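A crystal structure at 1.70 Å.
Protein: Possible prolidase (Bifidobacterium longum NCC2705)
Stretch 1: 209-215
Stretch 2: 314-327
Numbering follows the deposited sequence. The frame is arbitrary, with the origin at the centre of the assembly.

Stretch 1 209-215: GVTDAQE
Stretch 2, residues 314-327: IQLENSKNVVGGMV

Residues 314-327 form an unbroken segment of a longer α-helix, with phi/psi near -65/-42 throughout and i+4 to i amide bonds such as Asn318 N to Ile314 O (2.8 Å) and Val322 N to Asn318 O (2.9 Å). Against it lies 209-215, which has no regular helix or strand. It opens with a type I β turn from Gly209 to Asp212, with Val210 at -57/-33 and Thr211 at -87/6, closed by Asp212 N to Gly209 O at 3.0 Å. The carboxylate of Asp212 reinforces the turn, its OD2 accepting from Gly209 N at 2.7 Å. From Asp212 onward the chain is extended, with phi/psi of -103/162, -69/157, -90/108 and -82/159 at residues 212 to 215. The register is set by Thr211 and Gln315, whose CA atoms lie 4.6 Å apart; Gln214 then comes to the level of Asn321 and Val322, the loop crossing the helix rather than running along it. Together the stretches bury 500 Å².

One direct hydrogen bond joins them. Asn318 points its CA-to-CB bond toward the loop, and its m rotamer (chi1 -74°, chi2 -26°) brings ND2 within 2.9 Å of Thr211 O, at an N-H...O angle of 147°. A short amide side chain suits this site, since its NH2 can donate to the loop carbonyl Thr211 O, which has no backbone partner in either stretch. Val210 O approaches the helix backbone differently: Ser319 CA lies 3.3 Å from it in a CA-H...O contact (140° at H), while Ser319 N, 3.4 Å from Val210 O, has a poor angle and is already committed to Gln315 O at 2.8 Å.

The apolar contact centres on Val210, a t rotamer whose branched side chain offers two methyls to the helix. Its CG1 lies 4.0 Å from Val322 CG1 and 4.1 Å from Val323 CG2; its CG2 meets Met326 SE (4.2 Å; the residue is selenomethionine, chi values m, t, p). Val322 and Val323 are both t. At Ser319 (m) the turn comes close, Thr211 CG2 packing 3.3 Å from Ser319 OG; that OG turns back to donate to Gln315 O at 2.7 Å, satisfying the hydroxyl within the helix. Farther along, Gln214 (m, t, chi3 -62°) starts sideways; its CG lies 3.9 Å from Val322 CG2, and its end comes nearer the helix than its CA-to-CB bond suggests, OE1 being 4.1 Å from Asn321 CB.

Three waters complete the polar network. Water 1 donates to Asp212 OD1 (2.8 Å), accepts from Gln315 NE2 (3.2 Å), bonds Thr211 OG1 (3.0 Å) and weakly donates to Thr211 O (3.2 Å); the p rotamer of Thr211 and m, t of Gln315 (chi3 -54°) place their polar ends around it. Water 2 donates to Asp212 O at 2.7 Å and Asn318 O at 3.0 Å, and water 3 to Gln214 OE1 at 2.7 Å and Asn321 O at 3.1 Å. Waters 2 and 3 each link a loop oxygen to a helix carbonyl, a pairing of two acceptors that needs a donor between them.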

# COMPACT_ATOMS: atom_id res chain seq x y z
N GLY A 209 -19.24 0.78 1.19
CA GLY A 209 -18.24 -0.20 1.58
C GLY A 209 -18.56 -1.67 1.32
O GLY A 209 -19.56 -2.00 0.70
N VAL A 210 -17.69 -2.54 1.82
CA VAL A 210 -17.84 -3.99 1.66
C VAL A 210 -19.16 -4.53 2.21
O VAL A 210 -19.71 -5.49 1.67
CB VAL A 210 -16.68 -4.75 2.35
CG1 VAL A 210 -16.94 -6.25 2.32
CG2 VAL A 210 -15.37 -4.43 1.66
N THR A 211 -19.67 -3.93 3.28
CA THR A 211 -20.92 -4.38 3.88
C THR A 211 -22.15 -3.74 3.24
O THR A 211 -23.27 -3.94 3.70
CB THR A 211 -20.94 -4.10 5.39
OG1 THR A 211 -20.79 -2.69 5.61
CG2 THR A 211 -19.82 -4.85 6.09
N ASP A 212 -21.93 -2.97 2.17
CA ASP A 212 -23.03 -2.31 1.48
C ASP A 212 -23.39 -3.04 0.19
O ASP A 212 -22.61 -3.83 -0.33
CB ASP A 212 -22.68 -0.86 1.16
CG ASP A 212 -22.55 0.01 2.40
OD1 ASP A 212 -23.46 -0.05 3.26
OD2 ASP A 212 -21.55 0.74 2.52
N ALA A 213 -24.58 -2.75 -0.32
CA ALA A 213 -25.04 -3.37 -1.56
C ALA A 213 -24.22 -2.85 -2.73
O ALA A 213 -23.64 -1.77 -2.66
CB ALA A 213 -26.51 -3.07 -1.78
N GLN A 214 -24.18 -3.64 -3.80
CA GLN A 214 -23.48 -3.23 -5.01
C GLN A 214 -24.55 -2.51 -5.81
O GLN A 214 -25.48 -3.13 -6.33
CB GLN A 214 -22.96 -4.46 -5.76
CG GLN A 214 -21.92 -5.22 -4.96
CD GLN A 214 -21.39 -6.43 -5.69
OE1 GLN A 214 -22.14 -7.36 -6.00
NE2 GLN A 214 -20.09 -6.44 -5.97
N GLU A 215 -24.42 -1.19 -5.88
CA GLU A 215 -25.39 -0.36 -6.56
C GLU A 215 -25.27 -0.24 -8.07
O GLU A 215 -24.22 -0.50 -8.66
CB GLU A 215 -25.37 1.04 -5.94
CG GLU A 215 -26.01 1.14 -4.56
CD GLU A 215 -27.52 0.99 -4.62
OE1 GLU A 215 -28.16 1.73 -5.40
OE2 GLU A 215 -28.07 0.15 -3.89
N ILE A 314 -27.71 -8.98 6.84
CA ILE A 314 -27.69 -8.34 5.53
C ILE A 314 -26.29 -7.86 5.19
O ILE A 314 -25.86 -7.93 4.04
CB ILE A 314 -28.67 -7.14 5.45
CG1 ILE A 314 -28.29 -6.06 6.46
CG2 ILE A 314 -30.09 -7.62 5.70
CD1 ILE A 314 -29.15 -4.82 6.36
N GLN A 315 -25.56 -7.39 6.20
CA GLN A 315 -24.19 -6.92 5.99
C GLN A 315 -23.29 -8.10 5.62
O GLN A 315 -22.38 -7.94 4.81
CB GLN A 315 -23.65 -6.24 7.24
CG GLN A 315 -24.32 -4.93 7.58
CD GLN A 315 -23.65 -4.22 8.75
OE1 GLN A 315 -23.49 -4.80 9.82
NE2 GLN A 315 -23.26 -2.97 8.54
N LEU A 316 -23.56 -9.26 6.20
CA LEU A 316 -22.76 -10.45 5.91
C LEU A 316 -23.02 -10.87 4.47
O LEU A 316 -22.09 -11.20 3.73
CB LEU A 316 -23.13 -11.60 6.85
CG LEU A 316 -22.45 -12.95 6.56
CD1 LEU A 316 -20.93 -12.81 6.68
CD2 LEU A 316 -22.97 -14.00 7.53
N GLU A 317 -24.29 -10.87 4.07
CA GLU A 317 -24.66 -11.23 2.71
C GLU A 317 -24.02 -10.25 1.74
O GLU A 317 -23.47 -10.65 0.71
CB GLU A 317 -26.18 -11.22 2.56
CG GLU A 317 -26.69 -11.57 1.16
CD GLU A 317 -26.16 -12.90 0.66
OE1 GLU A 317 -25.99 -13.83 1.48
OE2 GLU A 317 -25.92 -13.03 -0.57
N ASN A 318 -24.09 -8.96 2.06
CA ASN A 318 -23.50 -7.94 1.20
C ASN A 318 -22.00 -8.20 1.08
O ASN A 318 -21.44 -8.18 -0.02
CB ASN A 318 -23.73 -6.54 1.78
CG ASN A 318 -25.17 -6.06 1.60
OD1 ASN A 318 -25.87 -6.49 0.68
ND2 ASN A 318 -25.60 -5.15 2.47
N SER A 319 -21.36 -8.45 2.22
CA SER A 319 -19.93 -8.71 2.27
C SER A 319 -19.53 -9.91 1.41
O SER A 319 -18.54 -9.85 0.67
CB SER A 319 -19.50 -8.95 3.72
OG SER A 319 -19.69 -7.78 4.49
N LYS A 320 -20.30 -10.99 1.49
CA LYS A 320 -20.00 -12.18 0.69
C LYS A 320 -20.06 -11.84 -0.80
O LYS A 320 -19.20 -12.28 -1.56
CB LYS A 320 -20.99 -13.32 1.01
CG LYS A 320 -20.90 -13.85 2.43
CD LYS A 320 -21.91 -14.98 2.66
CE LYS A 320 -21.81 -15.55 4.06
NZ LYS A 320 -20.45 -16.11 4.34
N ASN A 321 -21.05 -11.06 -1.21
CA ASN A 321 -21.16 -10.71 -2.63
C ASN A 321 -20.01 -9.81 -3.07
O ASN A 321 -19.44 -10.00 -4.14
CB ASN A 321 -22.51 -10.05 -2.93
CG ASN A 321 -23.68 -10.97 -2.61
OD1 ASN A 321 -23.53 -12.19 -2.55
ND2 ASN A 321 -24.85 -10.38 -2.41
N VAL A 322 -19.67 -8.82 -2.25
CA VAL A 322 -18.58 -7.91 -2.59
C VAL A 322 -17.22 -8.62 -2.59
O VAL A 322 -16.42 -8.42 -3.50
CB VAL A 322 -18.51 -6.73 -1.60
CG1 VAL A 322 -17.15 -6.03 -1.70
CG2 VAL A 322 -19.63 -5.75 -1.89
N VAL A 323 -16.96 -9.42 -1.56
CA VAL A 323 -15.68 -10.12 -1.46
C VAL A 323 -15.50 -11.11 -2.60
O VAL A 323 -14.39 -11.32 -3.08
CB VAL A 323 -15.55 -10.86 -0.11
CG1 VAL A 323 -14.28 -11.70 -0.09
CG2 VAL A 323 -15.50 -9.85 1.03
N GLY A 324 -16.60 -11.72 -3.04
CA GLY A 324 -16.52 -12.66 -4.14
C GLY A 324 -16.08 -11.93 -5.40
O GLY A 324 -15.28 -12.44 -6.19
N GLY A 325 -16.60 -10.72 -5.57
CA GLY A 325 -16.23 -9.91 -6.72
C GLY A 325 -14.79 -9.44 -6.63
O GLY A 325 -14.08 -9.37 -7.63
N MSE A 326 -14.34 -9.08 -5.42
CA MSE A 326 -12.97 -8.63 -5.23
C MSE A 326 -12.01 -9.76 -5.59
O MSE A 326 -11.00 -9.55 -6.28
CB MSE A 326 -12.73 -8.20 -3.77
CG MSE A 326 -13.39 -6.88 -3.35
SE MSE A 326 -13.53 -6.61 -1.45
CE MSE A 326 -11.75 -7.05 -1.00
N VAL A 327 -12.32 -10.96 -5.13
CA VAL A 327 -11.46 -12.10 -5.41
C VAL A 327 -11.47 -12.45 -6.88
O VAL A 327 -10.42 -12.58 -7.50
CB VAL A 327 -11.90 -13.32 -4.57
CG1 VAL A 327 -11.15 -14.57 -5.03
CG2 VAL A 327 -11.61 -13.06 -3.10
O HOH W 1 -23.56 -1.46 5.69
O HOH W 2 -22.84 -6.18 -1.68
O HOH W 3 -21.16 -9.83 -6.66